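Local coordinates for protein beta-galactoside alpha-2,6-sialyltransferase (Photobacterium sp., PDB 2Z4T) that binds CMP and lactose in a GT-B cleft and probably transfers sialic acid from a CMP-linked donor to galactosides in alpha-2,6 linkage, at residues P127-L132 with S430-M435; V238-W243 with D296-E301; L451-P456 with S480-V485; I463-T468 with G490-E495. One frame throughout, in Å; residues are numbered along the deposited sequence.

Interaction 1: P127-L132 with S430-M435; sequences PTLQQL and SFEVLM. With C5P (cytidine-5'-monophosphate), chain C.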
# COMPACT_ATOMS: atom_id res chain seq x y z
N PRO A 127 4.75 -1.40 -1.75
CA PRO A 127 3.91 -0.20 -1.75
C PRO A 127 2.42 -0.54 -1.73
O PRO A 127 1.63 0.13 -1.04
CB PRO A 127 4.27 0.50 -3.06
CG PRO A 127 5.65 -0.04 -3.42
CD PRO A 127 5.63 -1.46 -2.93
N THR A 128 2.05 -1.59 -2.46
CA THR A 128 0.67 -1.97 -2.61
C THR A 128 0.08 -2.42 -1.25
O THR A 128 -1.08 -2.14 -0.93
CB THR A 128 0.52 -3.10 -3.69
OG1 THR A 128 0.68 -2.53 -5.00
CG2 THR A 128 -0.85 -3.76 -3.61
N LEU A 129 0.90 -3.12 -0.48
CA LEU A 129 0.52 -3.55 0.84
C LEU A 129 0.25 -2.33 1.73
O LEU A 129 -0.78 -2.27 2.40
CB LEU A 129 1.62 -4.42 1.46
CG LEU A 129 1.35 -4.91 2.87
CD1 LEU A 129 0.15 -5.84 2.88
CD2 LEU A 129 2.61 -5.58 3.44
N GLN A 130 1.16 -1.36 1.72
CA GLN A 130 0.99 -0.18 2.54
C GLN A 130 -0.23 0.66 2.10
O GLN A 130 -0.97 1.19 2.95
CB GLN A 130 2.25 0.66 2.52
CG GLN A 130 3.40 0.03 3.26
CD GLN A 130 3.33 0.15 4.79
OE1 GLN A 130 3.91 -0.67 5.51
NE2 GLN A 130 2.65 1.18 5.29
N GLN A 131 -0.44 0.75 0.79
CA GLN A 131 -1.57 1.50 0.25
C GLN A 131 -2.88 0.86 0.67
O GLN A 131 -3.80 1.57 1.07
CB GLN A 131 -1.47 1.63 -1.29
CG GLN A 131 -0.25 2.42 -1.78
CD GLN A 131 -0.05 2.37 -3.29
OE1 GLN A 131 -0.54 1.45 -3.97
NE2 GLN A 131 0.66 3.37 -3.84
N LEU A 132 -2.94 -0.47 0.63
CA LEU A 132 -4.11 -1.21 1.09
C LEU A 132 -4.46 -0.83 2.52
O LEU A 132 -5.64 -0.59 2.84
CB LEU A 132 -3.85 -2.71 1.10
CG LEU A 132 -5.00 -3.68 0.80
CD1 LEU A 132 -4.84 -5.00 1.49
CD2 LEU A 132 -6.41 -3.13 1.04
N SER A 430 1.99 -10.90 0.97
CA SER A 430 3.23 -10.28 1.47
C SER A 430 3.62 -10.89 2.80
O SER A 430 2.77 -11.09 3.68
CB SER A 430 3.09 -8.78 1.60
OG SER A 430 3.57 -8.17 0.41
N PHE A 431 4.89 -11.24 2.94
CA PHE A 431 5.33 -11.95 4.12
C PHE A 431 5.13 -11.10 5.37
O PHE A 431 4.93 -11.62 6.48
CB PHE A 431 6.79 -12.39 3.97
CG PHE A 431 7.26 -13.29 5.06
CD1 PHE A 431 6.74 -14.57 5.21
CD2 PHE A 431 8.24 -12.87 5.94
CE1 PHE A 431 7.20 -15.44 6.23
CE2 PHE A 431 8.72 -13.70 6.94
CZ PHE A 431 8.20 -14.99 7.10
N GLU A 432 5.20 -9.78 5.21
CA GLU A 432 5.04 -8.99 6.41
C GLU A 432 3.63 -9.05 7.03
O GLU A 432 3.48 -8.77 8.22
CB GLU A 432 5.74 -7.61 6.41
CG GLU A 432 5.86 -6.85 5.14
CD GLU A 432 6.81 -7.39 4.10
OE1 GLU A 432 8.03 -7.19 4.15
OE2 GLU A 432 6.29 -7.95 3.14
N VAL A 433 2.64 -9.54 6.29
CA VAL A 433 1.36 -9.75 6.94
C VAL A 433 1.45 -10.88 7.96
O VAL A 433 0.75 -10.85 8.99
CB VAL A 433 0.12 -9.84 5.99
CG1 VAL A 433 0.38 -9.20 4.63
CG2 VAL A 433 -0.42 -11.23 5.87
N LEU A 434 2.34 -11.85 7.72
CA LEU A 434 2.56 -12.89 8.74
C LEU A 434 3.20 -12.30 9.98
O LEU A 434 2.91 -12.73 11.09
CB LEU A 434 3.37 -14.09 8.24
CG LEU A 434 3.00 -14.94 7.01
CD1 LEU A 434 3.16 -16.36 7.39
CD2 LEU A 434 1.60 -14.71 6.43
N MET A 435 4.08 -11.32 9.80
CA MET A 435 4.64 -10.60 10.93
C MET A 435 3.55 -9.86 11.70
O MET A 435 3.48 -9.97 12.92
CB MET A 435 5.72 -9.62 10.50
CG MET A 435 6.44 -8.93 11.66
SD MET A 435 7.49 -7.59 11.05
CE MET A 435 6.21 -6.48 10.42
O3P C5P C . 12.07 -10.00 -2.62
P C5P C . 11.72 -8.57 -2.79
O1P C5P C . 11.25 -8.38 -4.22
O2P C5P C . 12.78 -7.64 -2.23
O5' C5P C . 10.49 -8.33 -1.82
C5' C5P C . 9.66 -7.19 -1.93
C4' C5P C . 8.40 -7.55 -1.14
O4' C5P C . 7.76 -8.69 -1.74
C3' C5P C . 8.68 -8.00 0.28
O3' C5P C . 8.70 -6.92 1.21
C2' C5P C . 7.48 -8.86 0.57
O2' C5P C . 6.31 -8.05 0.75
C1' C5P C . 7.21 -9.55 -0.73
N1 C5P C . 7.83 -10.87 -0.73
C2 C5P C . 7.16 -11.95 -0.08
N3 C5P C . 7.69 -13.19 -0.08
C4 C5P C . 8.88 -13.44 -0.69
C5 C5P C . 9.57 -12.39 -1.34
C6 C5P C . 9.01 -11.11 -1.35
O2 C5P C . 6.08 -11.76 0.50
N4 C5P C . 9.37 -14.70 -0.67

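Interaction 2: V238-W243 with D296-E301; sequences VNLYNW and DYLTLE. With MG (magnesium ion), chain M.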
# COMPACT_ATOMS: atom_id res chain seq x y z
N VAL A 238 19.44 0.12 -3.42
CA VAL A 238 20.48 -0.13 -4.41
C VAL A 238 20.77 1.21 -5.12
O VAL A 238 21.93 1.62 -5.25
CB VAL A 238 20.04 -1.22 -5.44
CG1 VAL A 238 20.89 -1.16 -6.75
CG2 VAL A 238 20.10 -2.60 -4.84
N ASN A 239 19.72 1.88 -5.56
CA ASN A 239 19.87 3.18 -6.18
C ASN A 239 20.54 4.19 -5.28
O ASN A 239 21.40 4.95 -5.75
CB ASN A 239 18.52 3.73 -6.65
CG ASN A 239 17.99 2.98 -7.85
OD1 ASN A 239 18.76 2.34 -8.59
ND2 ASN A 239 16.67 3.02 -8.05
N LEU A 240 20.15 4.23 -4.01
CA LEU A 240 20.77 5.19 -3.10
C LEU A 240 22.24 4.82 -2.84
O LEU A 240 23.09 5.70 -2.79
CB LEU A 240 20.00 5.36 -1.79
CG LEU A 240 18.63 6.05 -1.88
CD1 LEU A 240 17.76 5.67 -0.70
CD2 LEU A 240 18.79 7.54 -1.95
N TYR A 241 22.53 3.52 -2.72
CA TYR A 241 23.90 3.05 -2.55
C TYR A 241 24.82 3.50 -3.69
O TYR A 241 25.98 3.89 -3.45
CB TYR A 241 23.95 1.53 -2.49
CG TYR A 241 25.35 0.99 -2.40
CD1 TYR A 241 26.00 0.90 -1.17
CD2 TYR A 241 26.03 0.58 -3.55
CE1 TYR A 241 27.30 0.42 -1.09
CE2 TYR A 241 27.33 0.08 -3.48
CZ TYR A 241 27.96 0.00 -2.24
OH TYR A 241 29.25 -0.49 -2.15
N ASN A 242 24.32 3.43 -4.92
CA ASN A 242 25.09 3.98 -6.05
C ASN A 242 25.18 5.49 -6.02
O ASN A 242 26.21 6.07 -6.37
CB ASN A 242 24.52 3.49 -7.38
CG ASN A 242 24.75 2.00 -7.57
OD1 ASN A 242 25.78 1.47 -7.15
ND2 ASN A 242 23.78 1.31 -8.17
N TRP A 243 24.10 6.13 -5.57
CA TRP A 243 24.00 7.58 -5.60
C TRP A 243 24.88 8.25 -4.54
O TRP A 243 25.09 9.47 -4.57
CB TRP A 243 22.56 8.00 -5.44
CG TRP A 243 22.26 9.35 -5.99
CD1 TRP A 243 22.09 9.70 -7.30
CD2 TRP A 243 22.08 10.54 -5.23
NE1 TRP A 243 21.81 11.03 -7.40
CE2 TRP A 243 21.79 11.58 -6.15
CE3 TRP A 243 22.10 10.84 -3.86
CZ2 TRP A 243 21.55 12.90 -5.74
CZ3 TRP A 243 21.86 12.16 -3.46
CH2 TRP A 243 21.59 13.17 -4.39
N ASP A 296 16.65 4.66 8.48
CA ASP A 296 17.95 4.80 9.10
C ASP A 296 19.09 4.69 8.10
O ASP A 296 20.22 5.07 8.39
CB ASP A 296 18.15 3.84 10.30
CG ASP A 296 17.87 2.38 9.95
OD1 ASP A 296 17.11 2.09 9.00
OD2 ASP A 296 18.41 1.49 10.67
N TYR A 297 18.80 4.19 6.91
CA TYR A 297 19.81 4.14 5.87
C TYR A 297 20.35 5.53 5.52
O TYR A 297 21.55 5.68 5.26
CB TYR A 297 19.29 3.45 4.61
CG TYR A 297 20.39 3.14 3.64
CD1 TYR A 297 21.37 2.20 3.97
CD2 TYR A 297 20.49 3.80 2.41
CE1 TYR A 297 22.39 1.89 3.10
CE2 TYR A 297 21.53 3.49 1.52
CZ TYR A 297 22.48 2.54 1.87
OH TYR A 297 23.53 2.23 1.04
N LEU A 298 19.49 6.55 5.53
CA LEU A 298 19.98 7.91 5.24
C LEU A 298 20.88 8.52 6.34
O LEU A 298 21.46 9.59 6.14
CB LEU A 298 18.84 8.86 4.87
CG LEU A 298 18.02 8.51 3.63
CD1 LEU A 298 17.17 9.73 3.20
CD2 LEU A 298 18.90 8.00 2.49
N THR A 299 21.03 7.81 7.46
CA THR A 299 21.85 8.26 8.59
C THR A 299 23.06 7.35 8.73
O THR A 299 24.19 7.83 8.90
CB THR A 299 21.03 8.25 9.90
OG1 THR A 299 20.04 9.28 9.85
CG2 THR A 299 21.93 8.43 11.15
N LEU A 300 22.82 6.04 8.66
CA LEU A 300 23.88 5.03 8.61
C LEU A 300 24.96 5.32 7.55
O LEU A 300 26.14 5.07 7.80
CB LEU A 300 23.28 3.65 8.39
CG LEU A 300 22.53 3.05 9.60
CD1 LEU A 300 21.68 1.86 9.20
CD2 LEU A 300 23.51 2.66 10.73
N GLU A 301 24.55 5.81 6.36
CA GLU A 301 25.50 6.26 5.33
C GLU A 301 25.79 7.75 5.45
O GLU A 301 24.97 8.58 5.04
CB GLU A 301 24.99 5.99 3.92
CG GLU A 301 24.90 4.52 3.53
CD GLU A 301 26.24 3.92 3.17
OE1 GLU A 301 27.23 4.68 3.08
OE2 GLU A 301 26.30 2.68 2.97
MG MG M . 27.93 7.08 3.05

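Interaction 3: L451-P456 with S480-V485; sequences LYFTIP and SPLVQV. With C5P (cytidine-5'-monophosphate), chain C.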
# COMPACT_ATOMS: atom_id res chain seq x y z
N LEU A 451 11.97 -8.30 2.40
CA LEU A 451 11.27 -8.77 3.58
C LEU A 451 12.23 -8.82 4.79
O LEU A 451 11.82 -8.54 5.92
CB LEU A 451 10.53 -10.10 3.31
CG LEU A 451 11.36 -11.39 3.18
CD1 LEU A 451 11.65 -11.99 4.57
CD2 LEU A 451 10.69 -12.42 2.24
N TYR A 452 13.50 -9.12 4.53
CA TYR A 452 14.54 -9.11 5.57
C TYR A 452 14.96 -7.73 6.06
O TYR A 452 15.71 -7.63 7.05
CB TYR A 452 15.77 -9.94 5.15
CG TYR A 452 15.42 -11.40 5.01
CD1 TYR A 452 15.16 -12.19 6.14
CD2 TYR A 452 15.29 -11.99 3.75
CE1 TYR A 452 14.82 -13.53 6.02
CE2 TYR A 452 14.94 -13.33 3.63
CZ TYR A 452 14.70 -14.09 4.75
OH TYR A 452 14.34 -15.43 4.62
N PHE A 453 14.49 -6.67 5.38
CA PHE A 453 14.73 -5.33 5.87
C PHE A 453 13.87 -5.08 7.12
O PHE A 453 14.16 -4.16 7.91
CB PHE A 453 14.44 -4.26 4.80
CG PHE A 453 15.48 -4.17 3.68
CD1 PHE A 453 15.93 -2.93 3.24
CD2 PHE A 453 15.98 -5.32 3.06
CE1 PHE A 453 16.87 -2.81 2.21
CE2 PHE A 453 16.93 -5.24 2.03
CZ PHE A 453 17.38 -3.96 1.61
N THR A 454 12.83 -5.90 7.31
CA THR A 454 11.80 -5.65 8.32
C THR A 454 11.64 -6.75 9.39
O THR A 454 11.48 -6.44 10.56
CB THR A 454 10.44 -5.43 7.64
OG1 THR A 454 10.55 -4.34 6.70
CG2 THR A 454 9.34 -5.13 8.64
N ILE A 455 11.68 -8.01 8.97
CA ILE A 455 11.52 -9.17 9.86
C ILE A 455 12.57 -9.14 10.97
O ILE A 455 13.75 -8.94 10.68
CB ILE A 455 11.60 -10.52 9.05
CG1 ILE A 455 10.43 -10.65 8.06
CG2 ILE A 455 11.61 -11.74 9.94
CD1 ILE A 455 9.04 -10.13 8.54
N PRO A 456 12.14 -9.33 12.24
CA PRO A 456 13.04 -9.37 13.40
C PRO A 456 14.19 -10.37 13.25
O PRO A 456 13.99 -11.52 12.84
CB PRO A 456 12.12 -9.80 14.54
CG PRO A 456 10.79 -9.32 14.14
CD PRO A 456 10.74 -9.53 12.65
N SER A 480 28.35 -6.29 -4.72
CA SER A 480 26.97 -6.08 -5.14
C SER A 480 26.25 -5.15 -4.15
O SER A 480 26.33 -5.35 -2.94
CB SER A 480 26.27 -7.42 -5.31
OG SER A 480 25.06 -7.49 -4.57
N PRO A 481 25.60 -4.09 -4.67
CA PRO A 481 24.94 -3.07 -3.85
C PRO A 481 23.96 -3.64 -2.82
O PRO A 481 23.94 -3.22 -1.65
CB PRO A 481 24.20 -2.23 -4.89
CG PRO A 481 25.06 -2.33 -6.08
CD PRO A 481 25.48 -3.76 -6.11
N LEU A 482 23.18 -4.62 -3.24
CA LEU A 482 22.22 -5.20 -2.34
C LEU A 482 22.97 -5.77 -1.14
O LEU A 482 22.56 -5.56 0.02
CB LEU A 482 21.33 -6.24 -3.04
CG LEU A 482 20.23 -6.81 -2.13
CD1 LEU A 482 19.25 -5.70 -1.71
CD2 LEU A 482 19.50 -8.04 -2.72
N VAL A 483 24.10 -6.45 -1.41
CA VAL A 483 24.89 -7.03 -0.32
C VAL A 483 25.38 -5.93 0.63
O VAL A 483 25.22 -6.05 1.85
CB VAL A 483 26.07 -7.86 -0.81
CG1 VAL A 483 26.87 -8.39 0.38
CG2 VAL A 483 25.60 -9.01 -1.67
N GLN A 484 25.93 -4.87 0.05
CA GLN A 484 26.45 -3.75 0.84
C GLN A 484 25.35 -2.97 1.59
O GLN A 484 25.57 -2.54 2.71
CB GLN A 484 27.33 -2.82 -0.02
CG GLN A 484 28.67 -3.42 -0.49
CD GLN A 484 29.53 -3.94 0.68
OE1 GLN A 484 29.75 -3.24 1.67
NE2 GLN A 484 29.98 -5.19 0.58
N VAL A 485 24.16 -2.80 0.99
CA VAL A 485 23.00 -2.26 1.73
C VAL A 485 22.89 -2.97 3.11
O VAL A 485 22.59 -2.32 4.12
CB VAL A 485 21.75 -2.15 0.90
CG1 VAL A 485 20.60 -1.64 1.75
CG2 VAL A 485 22.03 -1.19 -0.25
O3P C5P C . 12.07 -10.00 -2.62
P C5P C . 11.72 -8.57 -2.79
O1P C5P C . 11.25 -8.38 -4.22
O2P C5P C . 12.78 -7.64 -2.23
O5' C5P C . 10.49 -8.33 -1.82
C5' C5P C . 9.66 -7.19 -1.93
C4' C5P C . 8.40 -7.55 -1.14
O4' C5P C . 7.76 -8.69 -1.74
C3' C5P C . 8.68 -8.00 0.28
O3' C5P C . 8.70 -6.92 1.21
C2' C5P C . 7.48 -8.86 0.57
O2' C5P C . 6.31 -8.05 0.75
C1' C5P C . 7.21 -9.55 -0.73
N1 C5P C . 7.83 -10.87 -0.73
C2 C5P C . 7.16 -11.95 -0.08
N3 C5P C . 7.69 -13.19 -0.08
C4 C5P C . 8.88 -13.44 -0.69
C5 C5P C . 9.57 -12.39 -1.34
C6 C5P C . 9.01 -11.11 -1.35
O2 C5P C . 6.08 -11.76 0.50
N4 C5P C . 9.37 -14.70 -0.67

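Interaction 4: I463-T468 with G490-E495; sequences IVFTST and GIVKEE. With PO4 (phosphate ion), chain J.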
# COMPACT_ATOMS: atom_id res chain seq x y z
N ILE A 463 20.45 -15.98 5.45
CA ILE A 463 20.04 -15.35 4.22
C ILE A 463 21.02 -15.73 3.13
O ILE A 463 22.21 -15.85 3.37
CB ILE A 463 19.99 -13.82 4.38
CG1 ILE A 463 18.98 -13.42 5.46
CG2 ILE A 463 19.64 -13.14 3.07
CD1 ILE A 463 18.96 -11.93 5.75
N VAL A 464 20.54 -15.96 1.92
CA VAL A 464 21.45 -16.33 0.86
C VAL A 464 21.24 -15.39 -0.29
O VAL A 464 20.10 -15.10 -0.66
CB VAL A 464 21.26 -17.80 0.42
CG1 VAL A 464 22.14 -18.12 -0.79
CG2 VAL A 464 21.56 -18.74 1.57
N PHE A 465 22.34 -14.89 -0.84
CA PHE A 465 22.30 -14.02 -1.99
C PHE A 465 22.49 -14.80 -3.28
O PHE A 465 23.09 -15.86 -3.30
CB PHE A 465 23.38 -12.94 -1.89
CG PHE A 465 23.16 -11.97 -0.77
CD1 PHE A 465 22.66 -10.70 -1.04
CD2 PHE A 465 23.47 -12.31 0.54
CE1 PHE A 465 22.45 -9.80 0.00
CE2 PHE A 465 23.26 -11.40 1.58
CZ PHE A 465 22.75 -10.15 1.32
N THR A 466 21.97 -14.20 -4.33
CA THR A 466 22.02 -14.64 -5.71
C THR A 466 23.42 -14.76 -6.34
O THR A 466 24.32 -14.00 -6.03
CB THR A 466 21.12 -13.64 -6.44
OG1 THR A 466 19.78 -14.18 -6.49
CG2 THR A 466 21.62 -13.23 -7.83
N SER A 467 23.60 -15.74 -7.21
CA SER A 467 24.81 -15.90 -8.00
C SER A 467 24.36 -16.17 -9.42
O SER A 467 23.27 -16.69 -9.64
CB SER A 467 25.64 -17.09 -7.51
OG SER A 467 26.26 -16.81 -6.28
N THR A 468 25.19 -15.81 -10.40
CA THR A 468 24.87 -16.14 -11.80
C THR A 468 25.56 -17.47 -12.11
O THR A 468 26.29 -17.99 -11.25
CB THR A 468 25.31 -15.03 -12.81
OG1 THR A 468 26.69 -14.68 -12.61
CG2 THR A 468 24.44 -13.76 -12.67
N GLY A 490 22.81 -3.78 9.06
CA GLY A 490 23.01 -4.73 10.14
C GLY A 490 22.16 -5.97 9.99
O GLY A 490 21.92 -6.68 10.95
N ILE A 491 21.69 -6.25 8.78
CA ILE A 491 20.88 -7.43 8.56
C ILE A 491 21.76 -8.65 8.49
O ILE A 491 21.44 -9.72 8.98
CB ILE A 491 20.06 -7.28 7.28
CG1 ILE A 491 19.09 -6.09 7.46
CG2 ILE A 491 19.33 -8.58 6.96
CD1 ILE A 491 18.51 -5.56 6.18
N VAL A 492 22.94 -8.46 7.94
CA VAL A 492 23.83 -9.54 7.68
C VAL A 492 25.22 -8.99 7.97
O VAL A 492 25.44 -7.78 7.91
CB VAL A 492 23.61 -9.96 6.20
CG1 VAL A 492 24.46 -9.12 5.21
CG2 VAL A 492 23.84 -11.40 6.03
N LYS A 493 26.15 -9.87 8.31
CA LYS A 493 27.54 -9.48 8.54
C LYS A 493 28.39 -9.92 7.35
O LYS A 493 28.19 -11.02 6.84
CB LYS A 493 28.06 -10.09 9.84
CG LYS A 493 27.79 -9.23 11.07
CD LYS A 493 28.13 -9.95 12.40
CE LYS A 493 26.85 -10.14 13.24
NZ LYS A 493 27.09 -10.76 14.57
N GLU A 494 29.33 -9.07 6.91
CA GLU A 494 30.10 -9.37 5.70
C GLU A 494 30.77 -10.75 5.74
O GLU A 494 30.65 -11.53 4.79
CB GLU A 494 31.14 -8.30 5.38
CG GLU A 494 31.53 -8.30 3.89
CD GLU A 494 32.69 -7.36 3.54
OE1 GLU A 494 33.83 -7.64 3.98
OE2 GLU A 494 32.45 -6.36 2.79
N GLU A 495 31.47 -11.05 6.83
CA GLU A 495 32.20 -12.31 6.91
C GLU A 495 31.28 -13.55 6.82
O GLU A 495 31.75 -14.65 6.56
CB GLU A 495 33.13 -12.35 8.15
CG GLU A 495 32.43 -12.20 9.54
CD GLU A 495 31.94 -10.76 9.85
OE1 GLU A 495 32.15 -9.82 9.02
OE2 GLU A 495 31.32 -10.56 10.93
P PO4 J . 25.05 -12.82 9.70
O1 PO4 J . 25.70 -12.38 8.42
O2 PO4 J . 25.25 -11.75 10.76
O3 PO4 J . 23.56 -13.02 9.47
O4 PO4 J . 25.70 -14.11 10.13

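Interaction 1: P127-L132 with S430-M435
The flat carboxylate of Glu432, whose CG leans on Leu129 CD2 at 3.9 Å, presents its two oxygens to the two ribose hydroxyls of CMP. Glu432 OE1 accepts from O3' at 3.0 Å. Glu432 OE2 is likewise the acceptor for O2', though the modelled separation is too short to be taken literally. At the cytosine ring the backbone takes over: Phe431 N donates to the base carbonyl O2 over 2.8 Å, bent to 135° at the hydrogen, while Phe431 CB packs against the same oxygen. Ser430 OG also lies 2.8 Å from O2' of CMP. CMP sits in the cleft of a GT-B glycosyltransferase, between two Rossmann-like halves. Helix 126-141, which follows strand 103-122, brings Leu129 from the N-terminal half. Helix 431-436 and Ser430 before it belong to the nucleotide-binding C-terminal half. Leu129 bridges the two with a forked tip: with CG anti to the backbone N (chi1 179°), the methyls reach across the gap and part. CD2 settles against Ser430 CB at 3.7 Å, next to its contact with Glu432, whereas CD1 meets Val433 CG1 at 3.8 Å. The contact across the halves is thus apolar, with no hydrogen bond between the two segments, and Leu129 CD2 touches the aliphatic parts of two residues whose polar ends hold the ribose. Phe334 of helix 328-338 packs on Leu129 as well. The preceding residue, Thr128, belongs to a magnesium site, and its OG1 is hydrogen-bonded to Asp122.

Interaction 2: V238-W243 with D296-E301
Beside the touching side chains of Tyr241 and Tyr297, Glu301 OE1 is gripped twice: it binds a magnesium ion at 2.5 Å and is hydrogen-bonded to Arg244 NH1. The positive charges of the metal and the arginine probably favour an ionised carboxylate. Ser303 completes the protein part of this metal site. The contact lies in the N-terminal Rossmann-like half of the GT-B fold, where helix 234-243 and the short helix 297-300 follow the neighbouring parallel strands 222-230 and 288-292. Glu301 is the first residue beyond that short helix, and a bend at chi2 (-78°) folds its chain toward the metal. Across the gap, Tyr297 does most of the joining. Its CG stands anti to the backbone N (chi1 -168°), which sends the ring out toward helix 234-243. There Tyr297 OH meets Tyr241 at the edge of the ring and in its plane, 3.6 Å from Tyr241 CD1 and equally near Tyr241 CB. The approach is oblique, without ring stacking. Along the Tyr297 ring itself, the edge at CE2 faces Leu240 CB at 4.1 Å, and Tyr241 N is also near the ring plane at an edge. Tyr241 has further partners: Arg244 forms a cation-pi pair with it, and Pro481 and Gln484 of helix 481-488 touch it. The leucines close the apolar side, packed together with Leu307 of helix 305-311. Leu240 and Leu298 cross at about a right angle and meet through one methyl each, Leu240 CD1 lying 4.1 Å from Leu298 CD2.

Interaction 3: L451-P456 with S480-V485
Phe453 swings its ring toward helix 481-488 with CG anti to its own carbonyl carbon (chi1 -73°), and Leu482 answers with CG opposite its backbone N (chi1 -176°), bringing one methyl to the ring. Leu482 CD1 arrives at the ring edge, near its plane, 4.2 Å from Phe453 CZ. Val485, one turn further on, meets the same end of the ring: its CG1 is 3.9 Å from Phe453 CE1, the two side chains crossing at about a right angle. The outer end of the phenyl ring thus reaches two residues of one helix surface, entirely by apolar packing. Ser234 of helix 234-243 also touches both Phe453 and Leu482, so a helix of the N-terminal half adjoins this packing. At the start of helix 481-488, Ser480 occupies the N-cap position; its OG accepts from Val483 N in a weak, long bond of 3.5 Å that is nevertheless nearly straight (164°). On the other segment, Leu451 O takes two backbone bonds, from Thr454 N and Ile455 N, which tie 451-455 into a compact turn. The side chain of Leu451 stands between two rings. Its CD1 lies over the centre of the Tyr452 ring, 3.5 Å above the plane, and its CD2 packs on the cytosine of CMP, 3.6 Å from C4. Tyr452 OH, in turn, is hydrogen-bonded to Thr360. The loop after strand 443-447 packs on the base while Ser449 and Ser450 bond to the nucleotide, consistent with the C-terminal half of a GT-B glycosyltransferase, which binds the donor.

Interaction 4: I463-T468 with G490-E495
Val492 forks at CB between the strand 460-465 and a bound phosphate. CB itself is 3.9 Å from phosphate O1. CG1, set between the backbone N and the carbonyl carbon (chi1 86°), approaches the Phe465 ring, with CZ at 4.4 Å and the ring meeting it obliquely. CG2 turns to the anion and presses on its O1 at 3.2 Å. That same oxygen accepts from Lys493 N over 2.6 Å in an almost straight bond, 170° at the hydrogen. The aliphatic chain of Lys493 runs alongside phosphate O2, with CB and CE each at 3.4 Å. Asn496 ND2 is a further donor to the ion, which probably comes from the crystallisation liquor. The second apolar meeting is tighter: Ile463 CD1 touches Ile491 CG2 at 3.6 Å, the two side chains crossing at about a right angle. Ile463 gets there with CG1 anti to its carbonyl carbon and an extended outer bond (chi2 175°), which carries the terminal methyl to the loop. No hydrogen bond joins the two segments; they meet through apolar side chains. Phe465 is also packed against Val483 and Met486 of helix 481-488, beside Phe499. That helix closes in a Schellman motif at Gly490, whose positive phi turns the chain out toward Ile491. Strand 460-465, helix 481-488 and the parallel edge strand 498-499 make a beta-alpha-beta crossover of the C-terminal Rossmann-like half, and this contact packs its returning loop against its first strand.

How the interactions relate
Interaction 1 joins the two GT-B halves; interaction 2 lies wholly in the N-terminal half, interactions 3 and 4 in the C-terminal one. Along the chain, interaction 2 falls between the two segments of interaction 1, while interactions 3 and 4 follow with alternating segments, as strand 460-465 leads into helix 481-488. Interactions 3 and 4 are neighbours, centres about 8 Å apart, and touch where Tyr452 meets Ile463 and Ile491. Interaction 2 reaches interaction 3 across the halves, Tyr297 meeting Val485, with centres about 12 Å apart. Interactions 1 and 3, with centres about 17 Å apart, both touch CMP, so contacts between the halves occur beside the nucleotide and at helix 481-488.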